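Local coordinates for protein enolase from the environmental genome shotgun sequencing of the Sargasso Sea (PDB 2QGY) that is of unproven function but, as an enolase-superfamily member with a magnesium site, probably catalyses a metal-assisted reaction beginning with proton abstraction from a carboxylate substrate, at residues Leu16-Asp22 and Leu372-Asp378. Sequence-based numbering, arbitrary orientation.
Sequences LKIWITD and LSIYSLD
Ile18 and Leu377 face each other as a hydrogen-bonded antiparallel pair, Leu377 N donating a 2.9 Å hydrogen bond to Ile18 O. Their side chains run side by side, with Ile18 CD1 4.0 Å from Leu377 CD2. Two residues on, Ile20 N reaches Tyr375 O in an almost straight bond (N-H...O 176°), although it sits tilted from the carbonyl plane. There the register slips by one: Ile374 and Tyr375 both face Ile20, a classic beta bulge. Ile20 O takes the 3.0 Å bond from Ile374 N, nearly along the C=O axis, and a second, weak one from Tyr375 N. The chain turns a corner here, and Ile374 CG2 lies 4.1 Å from Ile20 CG2. CG1 of Ile374 is anti to the backbone N (chi1 -168°) and the side chain then turns at chi2 (66°), bringing Ile374 CD1 to 3.7 Å from Asp22 OD2, an apolar tip against a carboxylate. Past the bulge, Asp22 N closes the ladder on Leu372 O, which also accepts a bond from His24 NE2.

The other face carries Trp19, Ser376, Lys17 and Asp378. Lys17 CG lies over one face of the indole, toward its rim, while Ser373 OG meets the ring edge, 3.5 Å from Trp19 CD1. Ser373 OG is held by Leu369 O and Trp19 NE1 by Ser370 OG, so helix 366-371 fixes both groups. Helix 60-74 covers the face of Ile18 and Leu377, and strand 37-43 flanks 13-21 on its other edge.

Residues 373-379 return from the TIM-like barrel as an outermost strand of the four-stranded antiparallel sheet in the enolase-type N-terminal domain. Main-chain bonds supply the polar grip, and the bulge lets one carbonyl serve two successive amides as the incoming chain bends into the sheet.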
loop_
_atom_site.group_PDB
_atom_site.type_symbol
_atom_site.label_atom_id
_atom_site.label_comp_id
_atom_site.label_asym_id
_atom_site.label_seq_id
_atom_site.Cartn_x
_atom_site.Cartn_y
_atom_site.Cartn_z
ATOM N N LEU A 16 -11.454 -8.624 -20.682
ATOM C CA LEU A 16 -11.651 -7.867 -19.441
ATOM C C LEU A 16 -12.557 -6.690 -19.714
ATOM O O LEU A 16 -12.351 -5.953 -20.674
ATOM C CB LEU A 16 -10.308 -7.384 -18.867
ATOM C CG LEU A 16 -10.313 -6.448 -17.623
ATOM C CD1 LEU A 16 -10.809 -7.151 -16.380
ATOM C CD2 LEU A 16 -8.902 -5.882 -17.388
ATOM N N LYS A 17 -13.532 -6.498 -18.827
ATOM C CA LYS A 17 -14.272 -5.251 -18.752
ATOM C C LYS A 17 -14.193 -4.699 -17.325
ATOM O O LYS A 17 -14.300 -5.452 -16.346
ATOM C CB LYS A 17 -15.732 -5.515 -19.088
ATOM C CG LYS A 17 -16.619 -4.250 -19.187
ATOM C CD LYS A 17 -16.119 -3.217 -20.195
ATOM C CE LYS A 17 -17.034 -1.980 -20.266
ATOM N NZ LYS A 17 -18.205 -2.218 -21.185
ATOM N N ILE A 18 -14.035 -3.391 -17.241
ATOM C CA ILE A 18 -14.018 -2.686 -15.950
ATOM C C ILE A 18 -14.985 -1.515 -16.057
ATOM O O ILE A 18 -14.967 -0.788 -17.068
ATOM C CB ILE A 18 -12.602 -2.147 -15.602
ATOM C CG1 ILE A 18 -11.577 -3.263 -15.566
ATOM C CG2 ILE A 18 -12.622 -1.356 -14.213
ATOM C CD1 ILE A 18 -10.115 -2.782 -15.354
ATOM N N TRP A 19 -15.814 -1.326 -15.026
ATOM C CA TRP A 19 -16.616 -0.111 -14.895
ATOM C C TRP A 19 -16.188 0.570 -13.623
ATOM O O TRP A 19 -15.977 -0.107 -12.612
ATOM C CB TRP A 19 -18.094 -0.449 -14.716
ATOM C CG TRP A 19 -18.765 -1.120 -15.862
ATOM C CD1 TRP A 19 -19.556 -0.519 -16.796
ATOM C CD2 TRP A 19 -18.780 -2.526 -16.162
ATOM N NE1 TRP A 19 -20.042 -1.455 -17.685
ATOM C CE2 TRP A 19 -19.580 -2.694 -17.321
ATOM C CE3 TRP A 19 -18.196 -3.661 -15.569
ATOM C CZ2 TRP A 19 -19.809 -3.946 -17.899
ATOM C CZ3 TRP A 19 -18.408 -4.917 -16.162
ATOM C CH2 TRP A 19 -19.232 -5.043 -17.295
ATOM N N ILE A 20 -16.058 1.899 -13.671
ATOM C CA ILE A 20 -15.986 2.686 -12.440
ATOM C C ILE A 20 -17.246 3.535 -12.362
ATOM O O ILE A 20 -17.482 4.396 -13.229
ATOM C CB ILE A 20 -14.751 3.608 -12.455
ATOM C CG1 ILE A 20 -13.474 2.770 -12.634
ATOM C CG2 ILE A 20 -14.756 4.539 -11.207
ATOM C CD1 ILE A 20 -12.185 3.622 -12.670
ATOM N N THR A 21 -18.086 3.278 -11.363
ATOM C CA THR A 21 -19.348 4.000 -11.283
ATOM C C THR A 21 -19.114 5.468 -10.871
ATOM O O THR A 21 -18.169 5.783 -10.149
ATOM C CB THR A 21 -20.398 3.296 -10.381
ATOM O OG1 THR A 21 -19.913 3.191 -9.024
ATOM C CG2 THR A 21 -20.683 1.879 -10.918
ATOM N N ASP A 22 -19.973 6.368 -11.344
ATOM C CA ASP A 22 -19.925 7.745 -10.864
ATOM C C ASP A 22 -20.501 7.766 -9.460
ATOM O O ASP A 22 -21.152 6.819 -9.036
ATOM C CB ASP A 22 -20.773 8.661 -11.756
ATOM C CG ASP A 22 -20.269 10.107 -11.760
ATOM O OD1 ASP A 22 -19.386 10.473 -10.942
ATOM O OD2 ASP A 22 -20.766 10.866 -12.609
ATOM N N LEU A 372 -24.475 4.192 -15.469
ATOM C CA LEU A 372 -24.122 4.707 -14.146
ATOM C C LEU A 372 -22.628 4.969 -13.998
ATOM O O LEU A 372 -22.193 5.426 -12.935
ATOM C CB LEU A 372 -24.565 3.691 -13.085
ATOM C CG LEU A 372 -26.064 3.442 -12.921
ATOM C CD1 LEU A 372 -26.311 2.251 -11.999
ATOM C CD2 LEU A 372 -26.792 4.690 -12.388
ATOM N N SER A 373 -21.851 4.687 -15.049
ATOM C CA SER A 373 -20.389 4.753 -14.963
ATOM C C SER A 373 -19.791 6.006 -15.567
ATOM O O SER A 373 -20.300 6.541 -16.571
ATOM C CB SER A 373 -19.765 3.495 -15.590
ATOM O OG SER A 373 -20.161 2.355 -14.822
ATOM N N ILE A 374 -18.726 6.473 -14.916
ATOM C CA ILE A 374 -17.940 7.633 -15.315
ATOM C C ILE A 374 -16.757 7.181 -16.193
ATOM O O ILE A 374 -16.234 7.955 -17.000
ATOM C CB ILE A 374 -17.458 8.438 -14.044
ATOM C CG1 ILE A 374 -16.885 9.818 -14.411
ATOM C CG2 ILE A 374 -16.457 7.671 -13.207
ATOM C CD1 ILE A 374 -17.935 10.745 -14.991
ATOM N N TYR A 375 -16.347 5.918 -16.049
ATOM C CA TYR A 375 -15.201 5.384 -16.784
ATOM C C TYR A 375 -15.405 3.903 -17.027
ATOM O O TYR A 375 -16.060 3.209 -16.243
ATOM C CB TYR A 375 -13.879 5.631 -16.034
ATOM C CG TYR A 375 -13.587 7.094 -15.761
ATOM C CD1 TYR A 375 -13.563 8.032 -16.803
ATOM C CD2 TYR A 375 -13.342 7.548 -14.460
ATOM C CE1 TYR A 375 -13.324 9.381 -16.558
ATOM C CE2 TYR A 375 -13.095 8.901 -14.207
ATOM C CZ TYR A 375 -13.089 9.804 -15.261
ATOM O OH TYR A 375 -12.843 11.137 -15.018
ATOM N N SER A 376 -14.873 3.419 -18.136
ATOM C CA SER A 376 -14.952 1.999 -18.415
ATOM C C SER A 376 -13.810 1.570 -19.342
ATOM O O SER A 376 -13.222 2.384 -20.067
ATOM C CB SER A 376 -16.336 1.589 -18.953
ATOM O OG SER A 376 -16.579 2.107 -20.251
ATOM N N LEU A 377 -13.469 0.301 -19.268
ATOM C CA LEU A 377 -12.346 -0.221 -20.010
ATOM C C LEU A 377 -12.818 -1.537 -20.568
ATOM O O LEU A 377 -13.507 -2.283 -19.877
ATOM C CB LEU A 377 -11.191 -0.431 -19.033
ATOM C CG LEU A 377 -9.712 -0.368 -19.355
ATOM C CD1 LEU A 377 -9.373 0.627 -20.490
ATOM C CD2 LEU A 377 -8.985 0.005 -18.031
ATOM N N ASP A 378 -12.486 -1.796 -21.835
ATOM C CA ASP A 378 -12.781 -3.072 -22.487
ATOM C C ASP A 378 -11.516 -3.543 -23.205
ATOM O O ASP A 378 -11.015 -2.879 -24.138
ATOM C CB ASP A 378 -13.964 -2.946 -23.453
ATOM C CG ASP A 378 -14.523 -4.303 -23.901
ATOM O OD1 ASP A 378 -13.843 -5.349 -23.729
ATOM O OD2 ASP A 378 -15.664 -4.323 -24.435
#